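Local coordinates for protein transcriptional regulators (LACI-FAMILY TRANSCRIPTIONAL REGULATORY PROTEIN) (Corynebacterium glutamicum, PDB 3GYB) that probably acts as a LacI-family transcription factor that binds cis-regulatory DNA, and carries a magnesium ion in its periplasmic-binding-protein-like part, at residues R201-N213 with Q260-R272. Residues are numbered along the deposited sequence; the frame is centred on the assembly and turned at random.
Sequences RVPEDLSIIGYDN and QPSLIERGTCAPR. With MG (magnesium ion), chain C.
The guanidinium of Arg-266 meets the amide of Asn-213 edge to edge, their planes only 12° apart. Ile-264 CG2 sits 3.6 Å above the centre of one guanidinium face. On the same side, Ile-264 CD1 lies over a face of the amide, 3.4 Å from Asn-213 CG, the two side chains crossing at about a right angle. Both terminal guanidinium nitrogens converge on a single amide oxygen: Arg-266 NH2 is 2.8 Å from Asn-213 OD1 and NH1 lies slightly farther off, with the oxygen nearly in the guanidinium plane. NH1 also bonds Leu-224 O, a second hold that would limit rotation of the group. Next to Asn-213, Asp-212 O binds magnesium at 2.2 Å, alongside Asp-229, Ser-231 and three waters.

Strands 207-211 and 258-264 belong to the mixed sheet of the periplasmic-binding-protein-like fold, with strand 226-228 between them; the backbone of Ile-208 is hydrogen-bonded instead by the loop that follows strand 258-264. There Ile-208 N donates to Thr-268 O at 2.8 Å (N-H...O 167°). With chi1 at 56°, Thr-268 OG1 is placed to donate to Ile-208 O at 2.7 Å, and it also bonds Thr-225 N. Ala-270 N reaches Ser-207 OG at 3.0 Å. Pro-203, which follows a cis peptide, lays CB against Ala-270 CB. On strand 258-264 itself, Leu-263 CD1 meets Ile-209 CD1 at 3.7 Å, these two side chains again nearly perpendicular.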
loop_
_atom_site.group_PDB
_atom_site.type_symbol
_atom_site.label_atom_id
_atom_site.label_comp_id
_atom_site.label_asym_id
_atom_site.label_seq_id
_atom_site.Cartn_x
_atom_site.Cartn_y
_atom_site.Cartn_z
ATOM N N ARG A 201 -12.873 -21.910 -2.487
ATOM C CA ARG A 201 -12.964 -21.005 -3.617
ATOM C C ARG A 201 -13.744 -19.766 -3.213
ATOM O O ARG A 201 -14.741 -19.853 -2.502
ATOM C CB ARG A 201 -13.670 -21.683 -4.793
ATOM C CG ARG A 201 -12.952 -22.912 -5.322
ATOM C CD ARG A 201 -13.628 -23.411 -6.586
ATOM N NE ARG A 201 -13.540 -22.426 -7.660
ATOM C CZ ARG A 201 -14.135 -22.553 -8.842
ATOM N NH1 ARG A 201 -14.865 -23.630 -9.105
ATOM N NH2 ARG A 201 -14.002 -21.604 -9.760
ATOM N N VAL A 202 -13.272 -18.605 -3.650
ATOM C CA VAL A 202 -13.967 -17.358 -3.368
ATOM C C VAL A 202 -14.396 -16.847 -4.739
ATOM O O VAL A 202 -13.555 -16.645 -5.608
ATOM C CB VAL A 202 -13.030 -16.328 -2.692
ATOM C CG1 VAL A 202 -13.741 -14.995 -2.555
ATOM C CG2 VAL A 202 -12.599 -16.842 -1.312
ATOM N N PRO A 203 -15.701 -16.588 -4.940
ATOM C CA PRO A 203 -16.832 -16.706 -4.014
ATOM C C PRO A 203 -17.615 -18.023 -4.000
ATOM O O PRO A 203 -18.563 -18.162 -3.227
ATOM C CB PRO A 203 -17.718 -15.553 -4.447
ATOM C CG PRO A 203 -17.621 -15.666 -5.956
ATOM C CD PRO A 203 -16.134 -15.953 -6.203
ATOM N N GLU A 204 -17.234 -18.982 -4.840
ATOM C CA GLU A 204 -17.971 -20.243 -4.918
ATOM C C GLU A 204 -18.263 -20.916 -3.580
ATOM O O GLU A 204 -19.369 -21.420 -3.363
ATOM C CB GLU A 204 -17.248 -21.232 -5.835
ATOM C CG GLU A 204 -17.302 -20.886 -7.323
ATOM C CD GLU A 204 -16.396 -19.729 -7.704
ATOM O OE1 GLU A 204 -15.484 -19.400 -6.921
ATOM O OE2 GLU A 204 -16.588 -19.157 -8.800
ATOM N N ASP A 205 -17.281 -20.933 -2.687
ATOM C CA ASP A 205 -17.463 -21.559 -1.379
ATOM C C ASP A 205 -17.637 -20.544 -0.258
ATOM O O ASP A 205 -18.455 -20.731 0.643
ATOM C CB ASP A 205 -16.271 -22.454 -1.032
ATOM C CG ASP A 205 -16.102 -23.604 -1.999
ATOM O OD1 ASP A 205 -17.120 -24.219 -2.374
ATOM O OD2 ASP A 205 -14.951 -23.896 -2.374
ATOM N N LEU A 206 -16.872 -19.462 -0.326
ATOM C CA LEU A 206 -16.908 -18.440 0.717
ATOM C C LEU A 206 -16.986 -17.034 0.136
ATOM O O LEU A 206 -16.239 -16.706 -0.782
ATOM C CB LEU A 206 -15.643 -18.566 1.572
ATOM C CG LEU A 206 -15.397 -17.550 2.693
ATOM C CD1 LEU A 206 -16.353 -17.822 3.843
ATOM C CD2 LEU A 206 -13.964 -17.659 3.175
ATOM N N SER A 207 -17.893 -16.213 0.664
ATOM C CA SER A 207 -18.023 -14.829 0.211
ATOM C C SER A 207 -17.253 -13.923 1.165
ATOM O O SER A 207 -17.260 -14.147 2.376
ATOM C CB SER A 207 -19.491 -14.385 0.188
ATOM O OG SER A 207 -20.162 -14.876 -0.963
ATOM N N ILE A 208 -16.578 -12.917 0.616
ATOM C CA ILE A 208 -15.821 -11.973 1.431
ATOM C C ILE A 208 -16.042 -10.545 0.946
ATOM O O ILE A 208 -15.913 -10.255 -0.241
ATOM C CB ILE A 208 -14.295 -12.260 1.383
ATOM C CG1 ILE A 208 -13.991 -13.599 2.064
ATOM C CG2 ILE A 208 -13.532 -11.134 2.080
ATOM C CD1 ILE A 208 -12.535 -14.039 1.943
ATOM N N ILE A 209 -16.394 -9.653 1.865
ATOM C CA ILE A 209 -16.580 -8.262 1.491
ATOM C C ILE A 209 -15.717 -7.412 2.417
ATOM O O ILE A 209 -15.681 -7.637 3.631
ATOM C CB ILE A 209 -18.075 -7.833 1.564
ATOM C CG1 ILE A 209 -18.198 -6.343 1.224
ATOM C CG2 ILE A 209 -18.653 -8.158 2.940
ATOM C CD1 ILE A 209 -19.621 -5.878 0.940
ATOM N N GLY A 210 -14.999 -6.459 1.828
ATOM C CA GLY A 210 -14.125 -5.596 2.603
ATOM C C GLY A 210 -14.689 -4.207 2.818
ATOM O O GLY A 210 -15.897 -3.994 2.702
ATOM N N TYR A 211 -13.813 -3.254 3.116
ATOM C CA TYR A 211 -14.222 -1.878 3.373
ATOM C C TYR A 211 -13.017 -0.976 3.130
ATOM O O TYR A 211 -11.937 -1.239 3.656
ATOM C CB TYR A 211 -14.687 -1.751 4.836
ATOM C CG TYR A 211 -15.634 -0.598 5.140
ATOM C CD1 TYR A 211 -16.890 -0.841 5.702
ATOM C CD2 TYR A 211 -15.264 0.724 4.910
ATOM C CE1 TYR A 211 -17.750 0.204 6.030
ATOM C CE2 TYR A 211 -16.124 1.783 5.236
ATOM C CZ TYR A 211 -17.360 1.509 5.795
ATOM O OH TYR A 211 -18.209 2.550 6.124
ATOM N N ASP A 212 -13.216 0.058 2.311
ATOM C CA ASP A 212 -12.209 1.068 1.950
ATOM C C ASP A 212 -12.013 1.261 0.452
ATOM O O ASP A 212 -11.640 2.336 0.025
ATOM C CB ASP A 212 -10.817 0.769 2.533
ATOM C CG ASP A 212 -10.734 0.996 4.030
ATOM O OD1 ASP A 212 -11.672 1.587 4.606
ATOM O OD2 ASP A 212 -9.716 0.581 4.623
ATOM N N ASN A 213 -12.266 0.233 -0.349
ATOM C CA ASN A 213 -12.020 0.324 -1.790
ATOM C C ASN A 213 -10.599 0.827 -2.041
ATOM O O ASN A 213 -10.370 1.801 -2.777
ATOM C CB ASN A 213 -13.008 1.243 -2.509
ATOM C CG ASN A 213 -12.856 1.150 -4.023
ATOM O OD1 ASN A 213 -12.687 0.056 -4.558
ATOM N ND2 ASN A 213 -12.909 2.286 -4.715
ATOM N N GLN A 260 -21.439 9.729 2.504
ATOM C CA GLN A 260 -22.109 8.446 2.378
ATOM C C GLN A 260 -21.259 7.372 1.713
ATOM O O GLN A 260 -20.637 7.604 0.675
ATOM C CB GLN A 260 -23.414 8.605 1.595
ATOM C CG GLN A 260 -24.441 9.478 2.292
ATOM C CD GLN A 260 -24.757 8.982 3.685
ATOM O OE1 GLN A 260 -24.663 9.732 4.659
ATOM N NE2 GLN A 260 -25.136 7.712 3.790
ATOM N N PRO A 261 -21.211 6.180 2.319
ATOM C CA PRO A 261 -20.432 5.080 1.747
ATOM C C PRO A 261 -21.322 4.371 0.729
ATOM O O PRO A 261 -22.525 4.635 0.656
ATOM C CB PRO A 261 -20.129 4.217 2.960
ATOM C CG PRO A 261 -21.393 4.345 3.760
ATOM C CD PRO A 261 -21.683 5.837 3.674
ATOM N N SER A 262 -20.741 3.474 -0.061
ATOM C CA SER A 262 -21.516 2.753 -1.058
ATOM C C SER A 262 -20.872 1.418 -1.388
ATOM O O SER A 262 -19.669 1.238 -1.219
ATOM C CB SER A 262 -21.657 3.594 -2.331
ATOM O OG SER A 262 -20.388 3.996 -2.823
ATOM N N LEU A 263 -21.691 0.480 -1.846
ATOM C CA LEU A 263 -21.216 -0.850 -2.199
ATOM C C LEU A 263 -20.609 -0.895 -3.594
ATOM O O LEU A 263 -21.163 -0.338 -4.543
ATOM C CB LEU A 263 -22.380 -1.844 -2.130
ATOM C CG LEU A 263 -22.136 -3.240 -2.713
ATOM C CD1 LEU A 263 -21.146 -3.999 -1.840
ATOM C CD2 LEU A 263 -23.454 -3.991 -2.791
ATOM N N ILE A 264 -19.458 -1.554 -3.711
ATOM C CA ILE A 264 -18.807 -1.725 -5.001
ATOM C C ILE A 264 -18.701 -3.230 -5.158
ATOM O O ILE A 264 -17.936 -3.887 -4.449
ATOM C CB ILE A 264 -17.392 -1.117 -5.043
ATOM C CG1 ILE A 264 -17.466 0.403 -4.869
ATOM C CG2 ILE A 264 -16.732 -1.447 -6.377
ATOM C CD1 ILE A 264 -16.111 1.088 -4.910
ATOM N N GLU A 265 -19.493 -3.776 -6.068
ATOM C CA GLU A 265 -19.493 -5.207 -6.293
ATOM C C GLU A 265 -18.421 -5.636 -7.276
ATOM O O GLU A 265 -18.345 -5.130 -8.404
ATOM C CB GLU A 265 -20.860 -5.669 -6.800
ATOM C CG GLU A 265 -21.980 -5.514 -5.792
ATOM C CD GLU A 265 -23.275 -6.132 -6.275
ATOM O OE1 GLU A 265 -23.323 -7.372 -6.442
ATOM O OE2 GLU A 265 -24.248 -5.378 -6.491
ATOM N N ARG A 266 -17.580 -6.560 -6.832
ATOM C CA ARG A 266 -16.539 -7.094 -7.685
ATOM C C ARG A 266 -16.689 -8.608 -7.728
ATOM O O ARG A 266 -17.799 -9.100 -7.942
ATOM C CB ARG A 266 -15.149 -6.659 -7.208
ATOM C CG ARG A 266 -14.928 -5.151 -7.386
ATOM C CD ARG A 266 -13.457 -4.764 -7.473
ATOM N NE ARG A 266 -13.315 -3.323 -7.696
ATOM C CZ ARG A 266 -13.221 -2.414 -6.728
ATOM N NH1 ARG A 266 -13.233 -2.786 -5.451
ATOM N NH2 ARG A 266 -13.144 -1.126 -7.036
ATOM N N GLY A 267 -15.624 -9.363 -7.488
ATOM C CA GLY A 267 -15.778 -10.805 -7.612
ATOM C C GLY A 267 -15.688 -11.707 -6.401
ATOM O O GLY A 267 -15.646 -12.926 -6.558
ATOM N N THR A 268 -15.695 -11.142 -5.202
ATOM C CA THR A 268 -15.553 -11.975 -4.014
ATOM C C THR A 268 -16.815 -12.367 -3.245
ATOM O O THR A 268 -16.722 -12.985 -2.186
ATOM C CB THR A 268 -14.551 -11.343 -3.039
ATOM O OG1 THR A 268 -14.968 -10.011 -2.729
ATOM C CG2 THR A 268 -13.149 -11.309 -3.657
ATOM N N CYS A 269 -17.986 -12.019 -3.771
ATOM C CA CYS A 269 -19.247 -12.390 -3.132
ATOM C C CYS A 269 -20.127 -13.095 -4.155
ATOM O O CYS A 269 -20.004 -12.856 -5.357
ATOM C CB CYS A 269 -19.989 -11.157 -2.596
ATOM S SG CYS A 269 -19.337 -10.487 -1.043
ATOM N N ALA A 270 -21.005 -13.967 -3.671
ATOM C CA ALA A 270 -21.921 -14.696 -4.538
ATOM C C ALA A 270 -23.133 -15.118 -3.716
ATOM O O ALA A 270 -23.059 -15.207 -2.491
ATOM C CB ALA A 270 -21.229 -15.918 -5.127
ATOM N N PRO A 271 -24.271 -15.374 -4.380
ATOM C CA PRO A 271 -25.480 -15.782 -3.663
ATOM C C PRO A 271 -25.398 -17.177 -3.052
ATOM O O PRO A 271 -24.737 -18.067 -3.591
ATOM C CB PRO A 271 -26.567 -15.674 -4.731
ATOM C CG PRO A 271 -25.826 -15.993 -5.991
ATOM C CD PRO A 271 -24.541 -15.215 -5.819
ATOM N N ARG A 272 -26.075 -17.347 -1.918
ATOM C CA ARG A 272 -26.129 -18.614 -1.194
ATOM C C ARG A 272 -24.807 -19.373 -1.168
ATOM O O ARG A 272 -23.743 -18.805 -1.412
ATOM C CB ARG A 272 -27.225 -19.497 -1.792
ATOM C CG ARG A 272 -28.602 -18.863 -1.743
ATOM C CD ARG A 272 -29.700 -19.857 -2.098
ATOM N NE ARG A 272 -31.017 -19.290 -1.830
ATOM C CZ ARG A 272 -32.159 -19.964 -1.914
ATOM N NH1 ARG A 272 -32.157 -21.242 -2.263
ATOM N NH2 ARG A 272 -33.304 -19.355 -1.640
HETATM MG MG MG C . -11.379 4.479 0.077
HETATM O O HOH W 1 -21.256 -19.642 0.157
HETATM O O HOH W 2 -9.832 4.135 -1.497
HETATM O O HOH W 3 -12.838 4.708 -1.518
HETATM O O HOH W 4 -10.032 4.351 1.829
#